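Side-chain contact in mannosylglycerate hydrolase MGH1-like glycoside hydrolase domain-containing protein (Thermus thermophilus HB8, PDB 4WVA), which hydrolyses mannosylglycerate, a solute made under osmotic stress, to mannose and glycerate, and probably also cleaves glucosylglycerate: residues Ile240-Asn245 and Ala308-Gln313. Sequence-based numbering, arbitrary orientation.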
loop_
_atom_site.group_PDB
_atom_site.type_symbol
_atom_site.label_atom_id
_atom_site.label_comp_id
_atom_site.label_asym_id
_atom_site.label_seq_id
_atom_site.Cartn_x
_atom_site.Cartn_y
_atom_site.Cartn_z
ATOM N N ILE A 240 -16.202 3.477 -3.422
ATOM C CA ILE A 240 -16.428 4.660 -4.264
ATOM C C ILE A 240 -15.876 5.936 -3.612
ATOM O O ILE A 240 -15.243 6.785 -4.282
ATOM C CB ILE A 240 -17.934 4.761 -4.651
ATOM C CG1 ILE A 240 -18.245 3.693 -5.715
ATOM C CG2 ILE A 240 -18.320 6.150 -5.147
ATOM C CD1 ILE A 240 -19.714 3.480 -5.927
ATOM N N LEU A 241 -16.073 6.069 -2.302
ATOM C CA LEU A 241 -15.510 7.194 -1.549
ATOM C C LEU A 241 -13.982 7.202 -1.553
ATOM O O LEU A 241 -13.363 8.250 -1.719
ATOM C CB LEU A 241 -16.054 7.210 -0.129
ATOM C CG LEU A 241 -15.487 8.248 0.855
ATOM C CD1 LEU A 241 -15.588 9.670 0.322
ATOM C CD2 LEU A 241 -16.197 8.141 2.192
ATOM N N GLN A 242 -13.362 6.038 -1.375
ATOM C CA GLN A 242 -11.896 5.973 -1.420
ATOM C C GLN A 242 -11.402 6.426 -2.794
ATOM O O GLN A 242 -10.459 7.196 -2.894
ATOM C CB GLN A 242 -11.410 4.563 -1.101
ATOM C CG GLN A 242 -9.906 4.332 -1.282
ATOM C CD GLN A 242 -9.023 5.000 -0.225
ATOM O OE1 GLN A 242 -9.501 5.540 0.776
ATOM N NE2 GLN A 242 -7.715 4.958 -0.460
ATOM N N ARG A 243 -12.016 5.912 -3.864
ATOM C CA ARG A 243 -11.634 6.345 -5.206
ATOM C C ARG A 243 -11.824 7.852 -5.365
ATOM O O ARG A 243 -10.940 8.543 -5.890
ATOM C CB ARG A 243 -12.406 5.585 -6.278
ATOM C CG ARG A 243 -12.138 6.050 -7.700
ATOM C CD ARG A 243 -10.681 6.015 -8.129
ATOM N NE ARG A 243 -10.544 6.473 -9.508
ATOM C CZ ARG A 243 -10.650 5.691 -10.593
ATOM N NH1 ARG A 243 -10.859 4.397 -10.485
ATOM N NH2 ARG A 243 -10.532 6.216 -11.800
ATOM N N ALA A 244 -12.956 8.362 -4.886
ATOM C CA ALA A 244 -13.263 9.765 -5.021
ATOM C C ALA A 244 -12.272 10.628 -4.233
ATOM O O ALA A 244 -11.884 11.687 -4.710
ATOM C CB ALA A 244 -14.691 10.033 -4.595
ATOM N N ASN A 245 -11.878 10.185 -3.039
ATOM C CA ASN A 245 -10.828 10.873 -2.259
ATOM C C ASN A 245 -9.497 10.955 -3.011
ATOM O O ASN A 245 -8.863 12.019 -3.050
ATOM C CB ASN A 245 -10.574 10.202 -0.910
ATOM C CG ASN A 245 -11.651 10.495 0.117
ATOM O OD1 ASN A 245 -12.228 11.577 0.135
ATOM N ND2 ASN A 245 -11.904 9.545 0.993
ATOM N N ALA A 308 -11.462 1.351 -6.340
ATOM C CA ALA A 308 -10.752 2.174 -5.357
ATOM C C ALA A 308 -9.219 2.079 -5.496
ATOM O O ALA A 308 -8.500 3.029 -5.202
ATOM C CB ALA A 308 -11.179 1.798 -3.942
ATOM N N GLY A 309 -8.726 0.922 -5.910
ATOM C CA GLY A 309 -7.290 0.706 -6.078
ATOM C C GLY A 309 -6.545 0.342 -4.801
ATOM O O GLY A 309 -5.329 0.541 -4.713
ATOM N N THR A 310 -7.268 -0.211 -3.831
ATOM C CA THR A 310 -6.689 -0.610 -2.525
ATOM C C THR A 310 -6.115 -2.036 -2.428
ATOM O O THR A 310 -5.136 -2.249 -1.702
ATOM C CB THR A 310 -7.713 -0.397 -1.367
ATOM O OG1 THR A 310 -8.830 -1.291 -1.488
ATOM C CG2 THR A 310 -8.199 1.018 -1.321
ATOM N N PRO A 311 -6.707 -3.036 -3.113
ATOM C CA PRO A 311 -6.142 -4.367 -2.891
ATOM C C PRO A 311 -4.764 -4.542 -3.495
ATOM O O PRO A 311 -4.400 -3.816 -4.422
ATOM C CB PRO A 311 -7.094 -5.308 -3.645
ATOM C CG PRO A 311 -7.950 -4.467 -4.457
ATOM C CD PRO A 311 -7.957 -3.087 -3.889
ATOM N N HIS A 312 -4.013 -5.509 -2.986
ATOM C CA HIS A 312 -2.875 -6.007 -3.721
ATOM C C HIS A 312 -3.345 -6.965 -4.819
ATOM O O HIS A 312 -4.493 -7.373 -4.866
ATOM C CB HIS A 312 -1.785 -6.636 -2.808
ATOM C CG HIS A 312 -2.243 -7.784 -1.958
ATOM N ND1 HIS A 312 -2.671 -8.982 -2.481
ATOM C CD2 HIS A 312 -2.255 -7.944 -0.612
ATOM C CE1 HIS A 312 -2.965 -9.819 -1.499
ATOM N NE2 HIS A 312 -2.718 -9.217 -0.356
ATOM N N GLN A 313 -2.435 -7.259 -5.720
ATOM C CA GLN A 313 -2.728 -8.052 -6.904
ATOM C C GLN A 313 -3.256 -9.442 -6.605
ATOM O O GLN A 313 -4.083 -9.956 -7.346
ATOM C CB GLN A 313 -1.440 -8.206 -7.704
ATOM C CG GLN A 313 -1.600 -8.841 -9.066
ATOM C CD GLN A 313 -2.351 -7.972 -10.023
ATOM O OE1 GLN A 313 -2.746 -8.434 -11.093
ATOM N NE2 GLN A 313 -2.497 -6.683 -9.696
#
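Gln242 and Arg243 meet Ala308 and Thr310 in contacts whose closest pairs are between carbons; no hydrogen bond or salt bridge crosses between Ile240-Asn245 and Ala308-Gln313. The CG of Gln242 touches the methyl CG2 of Thr310 at 3.7 Å and the CB of Ala308 at 3.9 Å, so that the two methyls bear on one methylene. Alongside, the CB of Arg243 lies 3.9 Å from the CA of Ala308, and the CA atoms of these two residues come within 4.3 Å.

The polar ends of Thr310 and Arg243 find partners beyond this interface. Thr310 has CG2 anti to its carbonyl carbon; with chi1 at 67°, the methyl serves the contact while OG1 hydrogen-bonds Glu274. The chain of Arg243 bends at chi2 (57°), and its guanidinium lies beyond the contact with Ala308: NE forms a salt bridge with Asp247, NH1 bonds to the carbonyl O of Phe307, whose ring makes a cation-pi contact, and NH2 hydrogen-bonds a methylpentanediol probably from the crystallisation liquor.

Gly309, with positive phi (83°), ends helix 305-308. The arrangement is buried packing of helix 235-254 against that helix end and the loop leading to helix 313-327, within the (alpha/alpha)6-barrel.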